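Local structure of ORF10 (Moritella marina, 6RIW) at residues 200-204 and 444-448; 246-250 and 359-364; 289-293 and 305-310; 311-315 and 346-352; 325-331 and 432-438. The protein probably condenses acyl chains on acyl carrier protein, this chain being the ketosynthase-chain length factor didomain of PfaC, part of a longer polyunsaturated fatty acid synthase protein. One frame throughout, in Å; residues are numbered along the deposited sequence.

Interaction 1 (200-204 and 444-448)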
# COMPACT_ATOMS: atom_id res chain seq x y z
N CYS A 200 -12.28 4.47 -4.16
CA CYS A 200 -13.38 3.79 -4.84
C CYS A 200 -13.09 2.32 -5.08
O CYS A 200 -14.03 1.52 -5.15
CB CYS A 200 -13.69 4.49 -6.15
SG CYS A 200 -14.20 6.22 -5.83
N TYR A 201 -11.81 1.94 -5.22
CA TYR A 201 -11.47 0.52 -5.17
C TYR A 201 -11.92 -0.11 -3.86
O TYR A 201 -12.49 -1.22 -3.85
CB TYR A 201 -9.96 0.33 -5.36
CG TYR A 201 -9.59 0.22 -6.83
CD1 TYR A 201 -9.76 1.29 -7.70
CD2 TYR A 201 -9.08 -0.97 -7.36
CE1 TYR A 201 -9.43 1.20 -9.04
CE2 TYR A 201 -8.76 -1.08 -8.71
CZ TYR A 201 -8.94 0.01 -9.54
OH TYR A 201 -8.62 -0.06 -10.87
N SER A 202 -11.65 0.55 -2.73
CA SER A 202 -12.05 -0.01 -1.44
C SER A 202 -13.57 -0.16 -1.34
O SER A 202 -14.07 -1.18 -0.84
CB SER A 202 -11.53 0.89 -0.30
OG SER A 202 -10.12 0.93 -0.35
N VAL A 203 -14.31 0.85 -1.78
CA VAL A 203 -15.78 0.77 -1.69
C VAL A 203 -16.31 -0.35 -2.59
O VAL A 203 -17.13 -1.18 -2.16
CB VAL A 203 -16.40 2.14 -2.04
CG1 VAL A 203 -17.92 2.01 -2.26
CG2 VAL A 203 -16.09 3.13 -0.90
N LYS A 204 -15.82 -0.41 -3.83
CA LYS A 204 -16.28 -1.43 -4.76
C LYS A 204 -15.96 -2.84 -4.24
O LYS A 204 -16.81 -3.73 -4.26
CB LYS A 204 -15.67 -1.19 -6.14
CG LYS A 204 -16.03 -2.25 -7.18
CD LYS A 204 -17.54 -2.33 -7.38
CE LYS A 204 -17.94 -3.47 -8.34
NZ LYS A 204 -17.02 -4.65 -8.30
N ASN A 444 -8.47 2.69 -12.78
CA ASN A 444 -9.73 3.41 -12.93
C ASN A 444 -10.83 2.77 -12.11
O ASN A 444 -10.88 1.54 -11.95
CB ASN A 444 -10.13 3.43 -14.40
CG ASN A 444 -9.03 3.96 -15.28
OD1 ASN A 444 -8.49 5.03 -15.02
ND2 ASN A 444 -8.66 3.20 -16.31
N ALA A 445 -11.73 3.61 -11.60
CA ALA A 445 -12.97 3.14 -11.00
C ALA A 445 -14.08 4.15 -11.29
O ALA A 445 -13.84 5.35 -11.36
CB ALA A 445 -12.85 2.94 -9.47
N HIS A 446 -15.29 3.63 -11.44
CA HIS A 446 -16.48 4.46 -11.57
C HIS A 446 -17.59 3.81 -10.77
O HIS A 446 -17.81 2.60 -10.88
CB HIS A 446 -16.88 4.61 -13.04
CG HIS A 446 -18.00 5.58 -13.28
ND1 HIS A 446 -17.81 6.95 -13.29
CD2 HIS A 446 -19.32 5.37 -13.53
CE1 HIS A 446 -18.97 7.54 -13.54
NE2 HIS A 446 -19.89 6.61 -13.70
N LEU A 447 -18.26 4.58 -9.92
CA LEU A 447 -19.36 4.08 -9.12
C LEU A 447 -20.64 4.80 -9.53
O LEU A 447 -20.61 6.01 -9.80
CB LEU A 447 -19.11 4.29 -7.63
CG LEU A 447 -17.93 3.52 -7.03
CD1 LEU A 447 -17.75 3.90 -5.57
CD2 LEU A 447 -18.15 2.01 -7.20
N VAL A 448 -21.74 4.06 -9.59
CA VAL A 448 -23.05 4.60 -9.94
C VAL A 448 -23.88 4.65 -8.66
O VAL A 448 -24.11 3.62 -8.01
CB VAL A 448 -23.74 3.77 -11.03
CG1 VAL A 448 -25.05 4.45 -11.46
CG2 VAL A 448 -22.80 3.59 -12.20
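Most of this contact is apolar. Helix 200-204 runs obliquely over strand 444-448, the two axes coming within 8.6 Å at 55°, and the side chains of alternate strand residues meet it. Ala445 points its methyl at the helix, with its CB 3.8 Å from Cys200 CB and 3.9 Å from Tyr201 CE1. Two residues on, Leu447 reaches further: its CD1 lies 3.8 Å from Val203 CG1 and 4.1 Å from Cys200 CB, and its CD2 lies 4.2 Å from Lys204 CB. Lys204 contributes the aliphatic base of its chain here, while its ammonium turns off to a salt bridge with Asp208.

Polar groups gather at the Asn444 end. Tyr201 carries its hydroxyl along the strand until OH sits 3.0 Å from the main-chain Asn444 O. Asn444 itself points away, and its amide is taken up by Asp293. His446, also facing away, bonds to Ser436 and Tyr315 on the far side of the sheet.

The arrangement belongs to the layered thiolase fold of ketosynthases, in which buried helices are sandwiched between sheets; Met378 of helix 374-387 joins the same apolar patch. Ala445 and Leu447 thus give the inner helix an apolar surface, while Asn444 and His446, on the other face, spend their polar groups on the outer layer and the sheet, beside the apolar Val448.

Interaction 2 (246-250 and 359-364)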
# COMPACT_ATOMS: atom_id res chain seq x y z
N VAL A 246 -1.67 28.26 -10.35
CA VAL A 246 -3.12 28.13 -10.52
C VAL A 246 -3.48 26.64 -10.51
O VAL A 246 -3.18 25.91 -11.46
CB VAL A 246 -3.62 28.80 -11.80
CG1 VAL A 246 -5.10 28.56 -11.99
CG2 VAL A 246 -3.33 30.30 -11.76
N HIS A 247 -4.15 26.22 -9.44
CA HIS A 247 -4.73 24.87 -9.32
C HIS A 247 -6.24 25.03 -9.38
O HIS A 247 -6.88 25.44 -8.41
CB HIS A 247 -4.29 24.20 -8.02
CG HIS A 247 -5.19 23.08 -7.58
ND1 HIS A 247 -5.38 21.94 -8.34
CD2 HIS A 247 -5.97 22.95 -6.48
CE1 HIS A 247 -6.24 21.14 -7.71
NE2 HIS A 247 -6.61 21.73 -6.59
N ALA A 248 -6.83 24.71 -10.54
CA ALA A 248 -8.23 25.02 -10.79
C ALA A 248 -8.83 23.96 -11.70
O ALA A 248 -8.84 24.11 -12.93
CB ALA A 248 -8.38 26.41 -11.41
N PRO A 249 -9.34 22.88 -11.12
CA PRO A 249 -9.91 21.80 -11.94
C PRO A 249 -10.96 22.34 -12.91
O PRO A 249 -11.81 23.14 -12.54
CB PRO A 249 -10.53 20.85 -10.91
CG PRO A 249 -9.73 21.10 -9.65
CD PRO A 249 -9.42 22.59 -9.68
N PHE A 250 -10.86 21.90 -14.17
CA PHE A 250 -11.71 22.23 -15.31
C PHE A 250 -11.40 23.61 -15.90
O PHE A 250 -12.00 23.97 -16.92
CB PHE A 250 -13.21 22.17 -14.99
CG PHE A 250 -13.74 20.78 -14.77
CD1 PHE A 250 -13.56 19.80 -15.73
CD2 PHE A 250 -14.41 20.46 -13.60
CE1 PHE A 250 -14.05 18.51 -15.54
CE2 PHE A 250 -14.90 19.17 -13.40
CZ PHE A 250 -14.71 18.20 -14.39
N LEU A 359 -21.20 18.36 -14.16
CA LEU A 359 -19.87 17.88 -13.80
C LEU A 359 -19.28 18.75 -12.69
O LEU A 359 -19.55 19.95 -12.62
CB LEU A 359 -18.92 17.90 -15.00
CG LEU A 359 -19.35 17.34 -16.35
CD1 LEU A 359 -18.31 17.75 -17.39
CD2 LEU A 359 -19.49 15.83 -16.28
N GLY A 360 -18.44 18.14 -11.84
CA GLY A 360 -17.88 18.90 -10.74
C GLY A 360 -16.67 18.20 -10.17
O GLY A 360 -16.42 17.02 -10.45
N SER A 361 -15.91 18.94 -9.35
CA SER A 361 -14.72 18.39 -8.70
C SER A 361 -14.46 19.06 -7.35
O SER A 361 -14.14 20.25 -7.29
CB SER A 361 -13.48 18.56 -9.57
OG SER A 361 -12.38 17.91 -8.94
N VAL A 362 -14.55 18.26 -6.28
CA VAL A 362 -14.21 18.72 -4.94
C VAL A 362 -12.70 18.87 -4.74
O VAL A 362 -12.26 19.38 -3.71
CB VAL A 362 -14.80 17.72 -3.91
CG1 VAL A 362 -13.98 16.43 -3.89
CG2 VAL A 362 -14.89 18.34 -2.52
N LYS A 363 -11.89 18.43 -5.71
CA LYS A 363 -10.47 18.75 -5.62
C LYS A 363 -10.23 20.25 -5.67
O LYS A 363 -9.19 20.73 -5.17
CB LYS A 363 -9.70 18.02 -6.73
CG LYS A 363 -9.80 16.48 -6.59
CD LYS A 363 -8.80 15.78 -7.48
CE LYS A 363 -8.77 14.26 -7.24
NZ LYS A 363 -10.06 13.62 -7.58
N SER A 364 -11.17 21.00 -6.24
CA SER A 364 -11.03 22.46 -6.27
C SER A 364 -11.00 23.03 -4.85
O SER A 364 -10.21 23.95 -4.57
CB SER A 364 -12.17 23.09 -7.08
OG SER A 364 -13.46 22.88 -6.50
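Phe250 lays the edge of its ring against the backbone at Gly360, CE2 standing 3.8 Å from Gly360 C; the same CE2 is 4.1 Å from Ser361 CB, and CZ is 4.3 Å from Leu359 CB. The amide nitrogen of Phe250 bonds to Asp339. Next along, Pro249 leans its ring on the turn that follows the strand: CB is 4.0 Å from Ser361 CB, CG is 3.7 Å from Ser364 N, and CD is 3.8 Å from Ser364 CB. In this ketosynthase domain of the thiolase superfamily, then, the loop between helix 228-237 and strand 259-270 packs along the end of strand 358-360 and the start of helix 363-366. Ser361 caps that start, its OG accepting a weak bond from Lys363 N at 3.3 Å while also meeting Ala332 O, and Ser361 O takes both Ser364 N (3.2 Å) and Ser364 OG (2.8 Å). The ammonium of Lys363 goes to the carbonyl of His331. A single hydrogen bond crosses between the segments: His247 NE2 donates to Lys363 O at 3.1 Å, with the carbonyl oxygen near the plane of the imidazole and an N-H...O angle of 156°.

Interaction 3 (289-293 and 305-310)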
# COMPACT_ATOMS: atom_id res chain seq x y z
N ALA A 289 -17.52 -0.40 -11.34
CA ALA A 289 -16.55 -1.26 -11.99
C ALA A 289 -15.15 -0.71 -11.79
O ALA A 289 -14.94 0.47 -11.52
CB ALA A 289 -16.82 -1.41 -13.49
N LEU A 290 -14.20 -1.61 -11.98
CA LEU A 290 -12.78 -1.28 -12.00
C LEU A 290 -12.21 -1.65 -13.36
O LEU A 290 -12.76 -2.48 -14.09
CB LEU A 290 -12.04 -2.03 -10.89
CG LEU A 290 -12.81 -2.11 -9.58
CD1 LEU A 290 -12.22 -3.20 -8.67
CD2 LEU A 290 -12.85 -0.73 -8.88
N SER A 291 -11.11 -1.01 -13.71
CA SER A 291 -10.39 -1.38 -14.92
C SER A 291 -8.98 -0.82 -14.83
O SER A 291 -8.71 0.12 -14.07
CB SER A 291 -11.10 -0.86 -16.18
OG SER A 291 -10.73 0.49 -16.44
N ASN A 292 -8.09 -1.40 -15.63
CA ASN A 292 -6.78 -0.82 -15.86
C ASN A 292 -6.66 -0.37 -17.31
O ASN A 292 -7.25 -0.98 -18.20
CB ASN A 292 -5.68 -1.82 -15.55
CG ASN A 292 -4.38 -1.14 -15.39
OD1 ASN A 292 -3.60 -1.04 -16.33
ND2 ASN A 292 -4.15 -0.59 -14.20
N ASP A 293 -5.90 0.72 -17.51
CA ASP A 293 -5.66 1.27 -18.85
C ASP A 293 -4.90 0.31 -19.75
O ASP A 293 -4.95 0.46 -20.97
CB ASP A 293 -4.87 2.57 -18.76
CG ASP A 293 -5.73 3.77 -18.36
OD1 ASP A 293 -6.97 3.63 -18.24
OD2 ASP A 293 -5.15 4.87 -18.17
N LYS A 305 -8.84 5.07 -23.40
CA LYS A 305 -9.47 3.76 -23.67
C LYS A 305 -9.87 3.06 -22.37
O LYS A 305 -10.95 2.47 -22.30
CB LYS A 305 -8.55 2.86 -24.50
CG LYS A 305 -7.32 2.31 -23.76
CD LYS A 305 -6.27 1.70 -24.70
CE LYS A 305 -6.42 0.21 -24.83
NZ LYS A 305 -5.51 -0.50 -23.87
N GLY A 306 -9.03 3.13 -21.34
CA GLY A 306 -9.39 2.52 -20.07
C GLY A 306 -10.52 3.23 -19.37
O GLY A 306 -11.31 2.60 -18.65
N GLN A 307 -10.62 4.56 -19.54
CA GLN A 307 -11.69 5.31 -18.90
C GLN A 307 -13.04 5.01 -19.53
O GLN A 307 -14.03 4.81 -18.82
CB GLN A 307 -11.39 6.81 -18.97
CG GLN A 307 -10.03 7.15 -18.30
CD GLN A 307 -9.72 8.63 -18.33
OE1 GLN A 307 -10.42 9.41 -19.00
NE2 GLN A 307 -8.65 9.04 -17.62
N VAL A 308 -13.13 5.03 -20.86
CA VAL A 308 -14.37 4.61 -21.50
C VAL A 308 -14.74 3.19 -21.07
O VAL A 308 -15.89 2.90 -20.75
CB VAL A 308 -14.25 4.73 -23.04
CG1 VAL A 308 -15.46 4.08 -23.74
CG2 VAL A 308 -14.11 6.21 -23.45
N LEU A 309 -13.74 2.30 -21.00
CA LEU A 309 -14.04 0.92 -20.62
C LEU A 309 -14.66 0.84 -19.23
O LEU A 309 -15.62 0.10 -19.02
CB LEU A 309 -12.77 0.06 -20.70
CG LEU A 309 -12.91 -1.39 -20.24
CD1 LEU A 309 -13.89 -2.21 -21.14
CD2 LEU A 309 -11.54 -2.06 -20.17
N VAL A 310 -14.12 1.58 -18.25
CA VAL A 310 -14.69 1.47 -16.91
C VAL A 310 -16.12 2.03 -16.88
O VAL A 310 -16.97 1.52 -16.13
CB VAL A 310 -13.78 2.12 -15.85
CG1 VAL A 310 -13.98 3.63 -15.77
CG2 VAL A 310 -14.04 1.49 -14.49
O HOH W 1 -6.93 6.55 -16.49
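Strand 289-292 and helix 305-310 run almost antiparallel, at 161°, with axes 7.7 Å apart at closest. This is the strand-to-helix half of a beta-alpha-beta crossover in the ketosynthase's thiolase fold, the helix folding back over the sheet. The backbones draw together toward the connection: the CA atoms of Ser291 and Val310 are 5.5 Å apart, those of Asp293 and Gly306 only 4.1 Å. Gly306 makes that approach possible, since a CB there would clash with Asp293 OD1, which already sits 3.2 Å from Gly306 CA. At the other end Val310 CG2 packs 3.3 Å from Ala289 O and 4.1 Å from Ala289 CB. Between these ends Ser291 OG donates to Gly306 O (3.1 Å). Lys305, which is exposed, donates from NZ to Asp293 O (3.1 Å) and pairs with Asp654 of the chain length factor half. Asp293 OD1 takes the side-chain amide of Asn444, and Gln307 OE1 meets Ser345. A water donates to Asp293 OD2 at 3.0 Å and accepts from Gln307 NE2 at 3.2 Å.

Interaction 4 (311-315 and 346-352)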
# COMPACT_ATOMS: atom_id res chain seq x y z
N TYR A 311 -16.42 3.05 -17.69
CA TYR A 311 -17.80 3.53 -17.79
C TYR A 311 -18.71 2.42 -18.31
O TYR A 311 -19.79 2.19 -17.76
CB TYR A 311 -17.90 4.73 -18.74
CG TYR A 311 -17.16 5.97 -18.34
CD1 TYR A 311 -17.05 6.37 -17.02
CD2 TYR A 311 -16.57 6.76 -19.32
CE1 TYR A 311 -16.36 7.53 -16.68
CE2 TYR A 311 -15.90 7.90 -19.00
CZ TYR A 311 -15.79 8.29 -17.69
OH TYR A 311 -15.09 9.44 -17.41
N GLU A 312 -18.31 1.77 -19.40
CA GLU A 312 -19.12 0.70 -19.97
C GLU A 312 -19.38 -0.38 -18.93
O GLU A 312 -20.52 -0.78 -18.71
CB GLU A 312 -18.43 0.11 -21.20
CG GLU A 312 -18.34 1.09 -22.35
CD GLU A 312 -17.38 0.65 -23.43
OE1 GLU A 312 -16.61 -0.30 -23.20
OE2 GLU A 312 -17.38 1.27 -24.52
N ARG A 313 -18.31 -0.82 -18.24
CA ARG A 313 -18.45 -1.89 -17.25
C ARG A 313 -19.31 -1.45 -16.07
O ARG A 313 -20.03 -2.28 -15.51
CB ARG A 313 -17.06 -2.33 -16.75
CG ARG A 313 -16.23 -3.07 -17.78
CD ARG A 313 -14.88 -3.49 -17.17
NE ARG A 313 -14.10 -4.36 -18.03
CZ ARG A 313 -12.81 -4.61 -17.84
NH1 ARG A 313 -12.17 -4.05 -16.81
NH2 ARG A 313 -12.15 -5.41 -18.67
N ALA A 314 -19.27 -0.17 -15.70
CA ALA A 314 -19.99 0.29 -14.51
C ALA A 314 -21.49 0.34 -14.75
O ALA A 314 -22.28 -0.08 -13.90
CB ALA A 314 -19.48 1.67 -14.08
N TYR A 315 -21.91 0.90 -15.89
CA TYR A 315 -23.35 1.01 -16.13
C TYR A 315 -23.96 -0.34 -16.47
O TYR A 315 -25.11 -0.60 -16.11
CB TYR A 315 -23.63 2.09 -17.19
CG TYR A 315 -23.37 3.42 -16.56
CD1 TYR A 315 -24.32 4.00 -15.70
CD2 TYR A 315 -22.14 4.06 -16.69
CE1 TYR A 315 -24.07 5.18 -15.05
CE2 TYR A 315 -21.88 5.26 -16.04
CZ TYR A 315 -22.84 5.81 -15.22
OH TYR A 315 -22.57 6.99 -14.56
N MET A 346 -15.52 11.19 -21.25
CA MET A 346 -16.94 11.38 -20.97
C MET A 346 -17.71 11.77 -22.22
O MET A 346 -18.86 11.37 -22.40
CB MET A 346 -17.12 12.43 -19.89
CG MET A 346 -16.50 12.04 -18.56
SD MET A 346 -17.25 12.97 -17.23
CE MET A 346 -16.22 14.45 -17.36
N GLU A 347 -17.08 12.55 -23.10
CA GLU A 347 -17.72 12.90 -24.36
C GLU A 347 -17.97 11.66 -25.20
O GLU A 347 -19.08 11.43 -25.69
CB GLU A 347 -16.86 13.91 -25.12
CG GLU A 347 -17.21 14.04 -26.60
CD GLU A 347 -16.21 14.88 -27.35
OE1 GLU A 347 -16.24 16.12 -27.16
OE2 GLU A 347 -15.38 14.31 -28.09
N THR A 348 -16.94 10.81 -25.32
CA THR A 348 -17.08 9.59 -26.11
C THR A 348 -18.23 8.73 -25.61
O THR A 348 -19.04 8.23 -26.40
CB THR A 348 -15.77 8.81 -26.05
OG1 THR A 348 -14.74 9.58 -26.68
CG2 THR A 348 -15.92 7.46 -26.75
N PHE A 349 -18.34 8.55 -24.29
CA PHE A 349 -19.30 7.60 -23.73
C PHE A 349 -20.71 8.17 -23.69
O PHE A 349 -21.65 7.55 -24.19
CB PHE A 349 -18.86 7.19 -22.32
CG PHE A 349 -19.75 6.17 -21.68
CD1 PHE A 349 -19.79 4.85 -22.13
CD2 PHE A 349 -20.56 6.52 -20.61
CE1 PHE A 349 -20.62 3.92 -21.53
CE2 PHE A 349 -21.38 5.60 -20.01
CZ PHE A 349 -21.40 4.29 -20.47
N PHE A 350 -20.89 9.36 -23.10
CA PHE A 350 -22.25 9.85 -22.89
C PHE A 350 -22.88 10.41 -24.17
O PHE A 350 -24.12 10.51 -24.24
CB PHE A 350 -22.27 10.90 -21.78
CG PHE A 350 -22.12 10.29 -20.42
CD1 PHE A 350 -23.20 9.67 -19.81
CD2 PHE A 350 -20.89 10.31 -19.77
CE1 PHE A 350 -23.07 9.11 -18.55
CE2 PHE A 350 -20.75 9.73 -18.52
CZ PHE A 350 -21.84 9.13 -17.91
N SER A 351 -22.09 10.76 -25.17
CA SER A 351 -22.70 11.18 -26.43
C SER A 351 -23.43 10.03 -27.12
O SER A 351 -24.34 10.29 -27.92
CB SER A 351 -21.64 11.79 -27.35
OG SER A 351 -20.75 10.83 -27.86
N ARG A 352 -23.10 8.77 -26.78
CA ARG A 352 -23.81 7.62 -27.34
C ARG A 352 -25.28 7.61 -26.96
O ARG A 352 -26.10 6.99 -27.66
CB ARG A 352 -23.16 6.31 -26.87
CG ARG A 352 -21.74 6.13 -27.31
CD ARG A 352 -21.06 4.96 -26.56
NE ARG A 352 -19.67 4.84 -26.97
CZ ARG A 352 -18.80 3.97 -26.46
NH1 ARG A 352 -19.18 3.13 -25.50
NH2 ARG A 352 -17.56 3.94 -26.92
O HOH W 2 -15.62 1.91 -26.45
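Tyr311 CB sits almost exactly over the middle of the Phe349 ring, 3.6 Å from its centroid and 6° off the normal, a textbook CH-pi contact. It forms the heart of an aromatic cluster that fills the wide gap between helices 311-315 and 346-350, whose axes approach no closer than 11.5 Å and cross at -44°. The Tyr311 ring itself meets Phe349 obliquely, with planes at 36°. Tyr315 lies nearer to parallel with Phe349, but slid so far that the rings barely overlap; Tyr315 CD2 and Phe349 CE2 touch at 3.7 Å. Beyond them, Tyr311 OH packs 3.2 Å from Met346 CG, and Tyr315 OH is 4.0 Å from Phe350 CZ, near that ring's plane.

At the surface the chemistry changes. Glu312 OE2 and Arg352 NH1 form a salt bridge of 2.8 Å with a nearly straight hydrogen bond (176°), and a water donates to Glu312 OE2 (2.7 Å) while accepting from Arg352 NH2 (2.8 Å). Glu312 CG also rests 3.7 Å from Phe349 CE1, so the ion pair lies alongside the aromatics. Both helices form part of the layer outside the sheet: Tyr311 and Tyr315 reach His446 of strand 443-450, the latter through a hydrogen bond, and Met346 and Phe350 pack on Ile328 of strand 327-329.

Interaction 5 (325-331 and 432-438)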
# COMPACT_ATOMS: atom_id res chain seq x y z
N VAL A 325 -28.06 9.51 -15.97
CA VAL A 325 -27.08 10.10 -15.05
C VAL A 325 -27.19 11.62 -15.09
O VAL A 325 -27.04 12.24 -16.15
CB VAL A 325 -25.66 9.65 -15.40
CG1 VAL A 325 -24.69 10.24 -14.39
CG2 VAL A 325 -25.60 8.15 -15.43
N ASP A 326 -27.38 12.23 -13.92
CA ASP A 326 -27.59 13.67 -13.83
C ASP A 326 -26.33 14.45 -13.52
O ASP A 326 -26.21 15.61 -13.93
CB ASP A 326 -28.62 13.99 -12.74
CG ASP A 326 -29.92 13.24 -12.94
OD1 ASP A 326 -30.47 13.31 -14.06
OD2 ASP A 326 -30.39 12.58 -11.99
N TYR A 327 -25.39 13.85 -12.79
CA TYR A 327 -24.23 14.56 -12.27
C TYR A 327 -23.10 13.56 -12.15
O TYR A 327 -23.34 12.41 -11.78
CB TYR A 327 -24.52 15.20 -10.90
CG TYR A 327 -23.28 15.79 -10.26
CD1 TYR A 327 -22.77 17.01 -10.69
CD2 TYR A 327 -22.60 15.13 -9.24
CE1 TYR A 327 -21.63 17.55 -10.13
CE2 TYR A 327 -21.47 15.67 -8.66
CZ TYR A 327 -20.99 16.88 -9.11
OH TYR A 327 -19.85 17.42 -8.54
N ILE A 328 -21.88 13.99 -12.46
CA ILE A 328 -20.70 13.15 -12.27
C ILE A 328 -19.67 13.93 -11.46
O ILE A 328 -19.28 15.04 -11.84
CB ILE A 328 -20.08 12.71 -13.60
CG1 ILE A 328 -21.06 11.86 -14.39
CG2 ILE A 328 -18.77 11.95 -13.35
CD1 ILE A 328 -20.65 11.67 -15.80
N GLU A 329 -19.23 13.34 -10.35
CA GLU A 329 -18.12 13.91 -9.60
C GLU A 329 -16.85 13.38 -10.26
O GLU A 329 -16.58 12.17 -10.24
CB GLU A 329 -18.22 13.53 -8.12
CG GLU A 329 -16.97 13.87 -7.29
CD GLU A 329 -16.72 15.38 -7.12
OE1 GLU A 329 -17.65 16.21 -7.30
OE2 GLU A 329 -15.56 15.71 -6.78
N CYS A 330 -16.12 14.28 -10.91
CA CYS A 330 -15.02 13.88 -11.78
C CYS A 330 -13.72 13.73 -11.02
O CYS A 330 -13.55 14.23 -9.90
CB CYS A 330 -14.82 14.90 -12.90
SG CYS A 330 -16.26 15.00 -13.97
N HIS A 331 -12.78 13.05 -11.67
CA HIS A 331 -11.44 12.92 -11.12
C HIS A 331 -10.68 14.24 -11.17
O HIS A 331 -9.88 14.53 -10.27
CB HIS A 331 -10.70 11.82 -11.87
CG HIS A 331 -9.24 11.75 -11.56
ND1 HIS A 331 -8.76 11.31 -10.34
CD2 HIS A 331 -8.15 12.08 -12.29
CE1 HIS A 331 -7.44 11.37 -10.34
NE2 HIS A 331 -7.04 11.83 -11.51
N THR A 432 -29.55 10.29 -9.95
CA THR A 432 -28.45 9.38 -10.24
C THR A 432 -27.16 10.16 -10.47
O THR A 432 -27.14 11.14 -11.23
CB THR A 432 -28.79 8.51 -11.46
OG1 THR A 432 -30.02 7.82 -11.19
CG2 THR A 432 -27.70 7.50 -11.72
N ALA A 433 -26.08 9.72 -9.82
CA ALA A 433 -24.78 10.35 -9.94
C ALA A 433 -23.72 9.31 -10.23
O ALA A 433 -23.82 8.16 -9.79
CB ALA A 433 -24.42 11.12 -8.66
N GLY A 434 -22.69 9.71 -10.97
CA GLY A 434 -21.49 8.92 -11.13
C GLY A 434 -20.36 9.52 -10.32
O GLY A 434 -20.34 10.72 -10.05
N VAL A 435 -19.41 8.68 -9.90
CA VAL A 435 -18.16 9.15 -9.31
C VAL A 435 -17.02 8.44 -10.02
O VAL A 435 -17.02 7.20 -10.10
CB VAL A 435 -18.08 8.90 -7.79
CG1 VAL A 435 -16.74 9.44 -7.24
CG2 VAL A 435 -19.23 9.54 -7.06
N SER A 436 -16.06 9.21 -10.53
CA SER A 436 -14.91 8.68 -11.26
C SER A 436 -13.62 8.99 -10.52
O SER A 436 -13.44 10.09 -9.99
CB SER A 436 -14.84 9.25 -12.70
OG SER A 436 -16.09 9.16 -13.36
N VAL A 437 -12.71 8.01 -10.48
CA VAL A 437 -11.35 8.25 -10.01
C VAL A 437 -10.40 7.50 -10.94
O VAL A 437 -10.61 6.32 -11.25
CB VAL A 437 -11.12 7.85 -8.53
CG1 VAL A 437 -11.80 8.83 -7.60
CG2 VAL A 437 -11.65 6.43 -8.25
N PHE A 438 -9.36 8.20 -11.41
CA PHE A 438 -8.40 7.67 -12.38
C PHE A 438 -6.98 7.85 -11.83
O PHE A 438 -6.37 8.91 -12.00
CB PHE A 438 -8.57 8.35 -13.73
CG PHE A 438 -9.98 8.29 -14.29
CD1 PHE A 438 -10.70 7.10 -14.29
CD2 PHE A 438 -10.58 9.42 -14.83
CE1 PHE A 438 -11.99 7.04 -14.82
CE2 PHE A 438 -11.85 9.38 -15.36
CZ PHE A 438 -12.57 8.19 -15.35
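Here two parallel strands pair within the core sheet of the ketosynthase's thiolase fold, crossing at a shallow -24° with axes 4.5 Å apart. Val325 leads in, its CG2 4.3 Å from Thr432 CG2. Asp326 then bonds twice to Thr432: Asp326 N donates to Thr432 O (2.9 Å), and Asp326 OD2 accepts from Thr432 N (3.2 Å) while also meeting Trp419 and Lys429. From Tyr327 the parallel ladder is regular. Tyr327 O receives Gly434 N at 2.9 Å, and Tyr327 CD2 is 4.4 Å from Ala433 CB. Ile328 sits opposite Gly434 and turns its main-chain hydrogen bonds to strand 358-360, leaving an Ile328 CA to Gly434 O contact of 3.3 Å on this side. Glu329 N donates to Gly434 O (2.9 Å) and Glu329 O accepts Ser436 N (3.0 Å); its carboxylate shares a face with the Tyr327 side chain, whose OH donates to Glu329 OE1 at 2.8 Å, and Lys380 joins them. Cys330 faces away, toward Phe250 and Met346. The ladder has ended by His331, whose side chain touches Cys196, an arrangement consistent with the cysteine-histidine active site of ketosynthases. Phe438 closes on this imidazole from one face, its CB 4.2 Å from the His331 ring centroid and 18° off the normal.

Overall arrangement
All five contacts are largely buried, but interactions 3 and 4 run out to the surface, where Lys305 and the Glu312-Arg352 pair bring in charge; the water of interaction 4 sits at that pair, whereas that of interaction 3 joins the buried Asp293 and Gln307. One sheet threads the set: strand 443-450 of interaction 1 lies between strand 283-292 of interaction 3 and strand 432-439 of interaction 5, which in turn adjoins strand 358-360 of interaction 2. Interactions 3 and 4 share helix 304-318. Chemistry follows position: a main-chain ladder in interaction 5, aliphatic packing toward the inner helix in interaction 1, aromatics between outer helices in interaction 4, and mixed loop packing in interaction 2.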